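RagA protein (Porphyromonas gingivalis, PDB 6SLN) probably carries substrates across the bacterial outer membrane as a TonB-dependent receptor, a large beta-barrel with a plug domain. Local coordinates at residues 227-232 and 987-992. Residues are numbered along the deposited sequence; the frame is centred on the assembly and turned at random.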
ATOM      1  N   ILE A 227      37.024  -7.683   2.413  1.00 49.13           N
ATOM      2  CA  ILE A 227      36.391  -7.474   3.708  1.00 54.25           C
ATOM      3  C   ILE A 227      36.454  -5.998   4.075  1.00 58.01           C
ATOM      4  O   ILE A 227      37.301  -5.248   3.586  1.00 61.64           O
ATOM      5  CB  ILE A 227      37.043  -8.316   4.816  1.00 52.23           C
ATOM      6  CG1 ILE A 227      38.551  -8.143   4.781  1.00 52.91           C
ATOM      7  CG2 ILE A 227      36.705  -9.763   4.636  1.00 56.19           C
ATOM      8  CD1 ILE A 227      39.173  -8.257   6.115  1.00 54.07           C
ATOM      9  N   SER A 228      35.549  -5.598   4.966  1.00 55.01           N
ATOM     10  CA  SER A 228      35.469  -4.240   5.486  1.00 55.28           C
ATOM     11  C   SER A 228      35.655  -4.254   7.001  1.00 61.83           C
ATOM     12  O   SER A 228      34.980  -5.013   7.704  1.00 61.69           O
ATOM     13  CB  SER A 228      34.124  -3.602   5.127  1.00 53.13           C
ATOM     14  OG  SER A 228      34.033  -3.334   3.737  1.00 61.73           O
ATOM     15  N   GLN A 229      36.558  -3.408   7.502  1.00 57.46           N
ATOM     16  CA  GLN A 229      36.763  -3.243   8.932  1.00 58.29           C
ATOM     17  C   GLN A 229      36.630  -1.778   9.338  1.00 61.62           C
ATOM     18  O   GLN A 229      36.779  -0.871   8.515  1.00 61.51           O
ATOM     19  CB  GLN A 229      38.134  -3.748   9.344  1.00 62.90           C
ATOM     20  CG  GLN A 229      38.532  -5.015   8.671  1.00 71.98           C
ATOM     21  CD  GLN A 229      39.945  -5.390   9.018  1.00 82.13           C
ATOM     22  OE1 GLN A 229      40.699  -4.573   9.548  1.00 86.45           O
ATOM     23  NE2 GLN A 229      40.318  -6.629   8.731  1.00 83.77           N
ATOM     24  N   ILE A 230      36.347  -1.558  10.625  1.00 62.88           N
ATOM     25  CA  ILE A 230      36.305  -0.204  11.182  1.00 66.74           C
ATOM     26  C   ILE A 230      37.726   0.364  11.191  1.00 62.35           C
ATOM     27  O   ILE A 230      38.676  -0.311  11.603  1.00 48.49           O
ATOM     28  CB  ILE A 230      35.655  -0.230  12.579  1.00 57.02           C
ATOM     29  CG1 ILE A 230      35.338   1.163  13.102  1.00 69.99           C
ATOM     30  CG2 ILE A 230      36.529  -0.896  13.581  1.00 38.73           C
ATOM     31  CD1 ILE A 230      34.812   1.128  14.536  1.00 68.21           C
ATOM     32  N   LEU A 231      37.896   1.581  10.660  1.00 56.39           N
ATOM     33  CA  LEU A 231      39.240   1.969  10.228  1.00 54.41           C
ATOM     34  C   LEU A 231      40.101   2.569  11.329  1.00 50.87           C
ATOM     35  O   LEU A 231      41.301   2.755  11.111  1.00 48.15           O
ATOM     36  CB  LEU A 231      39.196   2.954   9.044  1.00 61.32           C
ATOM     37  CG  LEU A 231      38.371   4.245   8.883  1.00 62.37           C
ATOM     38  CD1 LEU A 231      38.544   5.307   9.979  1.00 62.44           C
ATOM     39  CD2 LEU A 231      38.750   4.836   7.539  1.00 58.35           C
ATOM     40  N   ASN A 232      39.546   2.874  12.495  1.00 49.60           N
ATOM     41  CA  ASN A 232      40.366   3.454  13.544  1.00 49.43           C
ATOM     42  C   ASN A 232      39.827   2.996  14.889  1.00 44.96           C
ATOM     43  O   ASN A 232      38.611   3.030  15.106  1.00 42.99           O
ATOM     44  CB  ASN A 232      40.377   4.985  13.429  1.00 54.48           C
ATOM     45  CG  ASN A 232      40.973   5.658  14.636  1.00 55.87           C
ATOM     46  OD1 ASN A 232      42.128   5.437  14.977  1.00 57.51           O
ATOM     47  ND2 ASN A 232      40.189   6.509  15.277  1.00 63.83           N
ATOM     48  N   LYS A 987      37.595   0.460   6.113  1.00 52.02           N
ATOM     49  CA  LYS A 987      38.885   0.118   5.531  1.00 50.44           C
ATOM     50  C   LYS A 987      38.702  -1.226   4.848  1.00 52.95           C
ATOM     51  O   LYS A 987      38.247  -2.186   5.484  1.00 61.80           O
ATOM     52  CB  LYS A 987      39.955   0.057   6.626  1.00 59.41           C
ATOM     53  CG  LYS A 987      41.323  -0.451   6.220  1.00 69.51           C
ATOM     54  CD  LYS A 987      42.300  -0.331   7.386  1.00 80.07           C
ATOM     55  CE  LYS A 987      41.862  -1.169   8.587  1.00 85.62           C
ATOM     56  NZ  LYS A 987      42.817  -2.275   8.888  1.00 88.86           N
ATOM     57  N   GLN A 988      39.012  -1.296   3.560  1.00 48.33           N
ATOM     58  CA  GLN A 988      38.800  -2.515   2.792  1.00 51.38           C
ATOM     59  C   GLN A 988      40.112  -3.126   2.320  1.00 49.58           C
ATOM     60  O   GLN A 988      41.026  -2.420   1.883  1.00 45.15           O
ATOM     61  CB  GLN A 988      37.908  -2.266   1.581  1.00 54.44           C
ATOM     62  CG  GLN A 988      36.437  -2.182   1.907  1.00 58.10           C
ATOM     63  CD  GLN A 988      35.939  -0.777   1.783  1.00 67.99           C
ATOM     64  OE1 GLN A 988      36.074  -0.153   0.735  1.00 70.50           O
ATOM     65  NE2 GLN A 988      35.388  -0.248   2.865  1.00 73.85           N
ATOM     66  N   TYR A 989      40.184  -4.447   2.411  1.00 54.04           N
ATOM     67  CA  TYR A 989      41.172  -5.249   1.706  1.00 55.20           C
ATOM     68  C   TYR A 989      40.428  -6.099   0.692  1.00 54.49           C
ATOM     69  O   TYR A 989      39.506  -6.842   1.055  1.00 53.10           O
ATOM     70  CB  TYR A 989      41.957  -6.154   2.651  1.00 55.28           C
ATOM     71  CG  TYR A 989      42.554  -5.453   3.830  1.00 55.71           C
ATOM     72  CD1 TYR A 989      41.833  -5.318   5.008  1.00 60.85           C
ATOM     73  CD2 TYR A 989      43.836  -4.940   3.775  1.00 51.95           C
ATOM     74  CE1 TYR A 989      42.370  -4.683   6.103  1.00 60.55           C
ATOM     75  CE2 TYR A 989      44.383  -4.299   4.868  1.00 62.66           C
ATOM     76  CZ  TYR A 989      43.640  -4.175   6.031  1.00 62.22           C
ATOM     77  OH  TYR A 989      44.162  -3.534   7.129  1.00 68.79           O
ATOM     78  N   VAL A 990      40.824  -6.000  -0.565  1.00 48.28           N
ATOM     79  CA  VAL A 990      40.218  -6.790  -1.621  1.00 49.11           C
ATOM     80  C   VAL A 990      41.323  -7.448  -2.428  1.00 56.96           C
ATOM     81  O   VAL A 990      42.374  -6.847  -2.686  1.00 59.94           O
ATOM     82  CB  VAL A 990      39.303  -5.927  -2.520  1.00 49.16           C
ATOM     83  CG1 VAL A 990      38.518  -6.799  -3.500  1.00 43.62           C
ATOM     84  CG2 VAL A 990      38.327  -5.127  -1.654  1.00 55.11           C
ATOM     85  N   ALA A 991      41.103  -8.700  -2.781  1.00 53.95           N
ATOM     86  CA  ALA A 991      41.870  -9.344  -3.827  1.00 53.43           C
ATOM     87  C   ALA A 991      40.947  -9.488  -5.030  1.00 51.56           C
ATOM     88  O   ALA A 991      39.728  -9.630  -4.876  1.00 49.01           O
ATOM     89  CB  ALA A 991      42.413 -10.700  -3.356  1.00 43.24           C
ATOM     90  N   GLY A 992      41.516  -9.408  -6.229  1.00 47.18           N
ATOM     91  CA  GLY A 992      40.693  -9.438  -7.423  1.00 48.13           C
ATOM     92  C   GLY A 992      41.428  -9.980  -8.627  1.00 54.02           C
ATOM     93  O   GLY A 992      42.663 -10.003  -8.681  1.00 61.34           O
TER
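Residues 227-230 of strand 218-230 run antiparallel to residues 987-992 of strand 986-996, the axes of these short segments coming within 4.8 Å, and pair as a ladder in which Ile-227 with Tyr-989 and Gln-229 with Lys-987 are hydrogen-bonded pairs flanking the non-hydrogen-bonded pair Ser-228 with Gln-988. Each hydrogen-bonded pair is closed by two backbone bonds, N-H to O in both directions; all four lie in the planes of their carbonyls, and the straightest, from Gln-229 N to Lys-987 O (2.9 Å), has an angle of 168° at the hydrogen. Between them, Gln-988 CA reaches to 3.2 Å from Ile-227 O in a CA-H...O contact.

Ile-227, Gln-229, Lys-987 and Tyr-989 share one face. The lysine leaves with CG anti to the backbone N (chi1 173°), then bends at its last two torsions, so that NZ donates to both Gln-229 OE1 (3.2 Å) and, along its own strand, Tyr-989 OH (2.5 Å). The ammonium stands above the amide carbonyl plane rather than on a lone pair, and its charge could polarise the phenol hydroxyl. Gln-229, extended beyond CG, brings its amide to the ring edge, the two planes 63° apart, with OE1 3.8 Å from Tyr-989 CE1. Ile-227 CD1 meets Tyr-989 CD1 obliquely at 4.1 Å, while Leu-231 CB packs against Lys-987 CB where the first strand has ended.

On the reverse face, Ser-228 OG lies against Gln-988 CG, and Gln-988 OE1 accepts a hydrogen bond from Arg-959 of the adjoining strand 951-964; Pro-114 also touches this glutamine. With strand 309-322 beyond the first strand, the ladder is the seam between first and last strands that closes the antiparallel transmembrane beta-barrel of a TonB-dependent receptor.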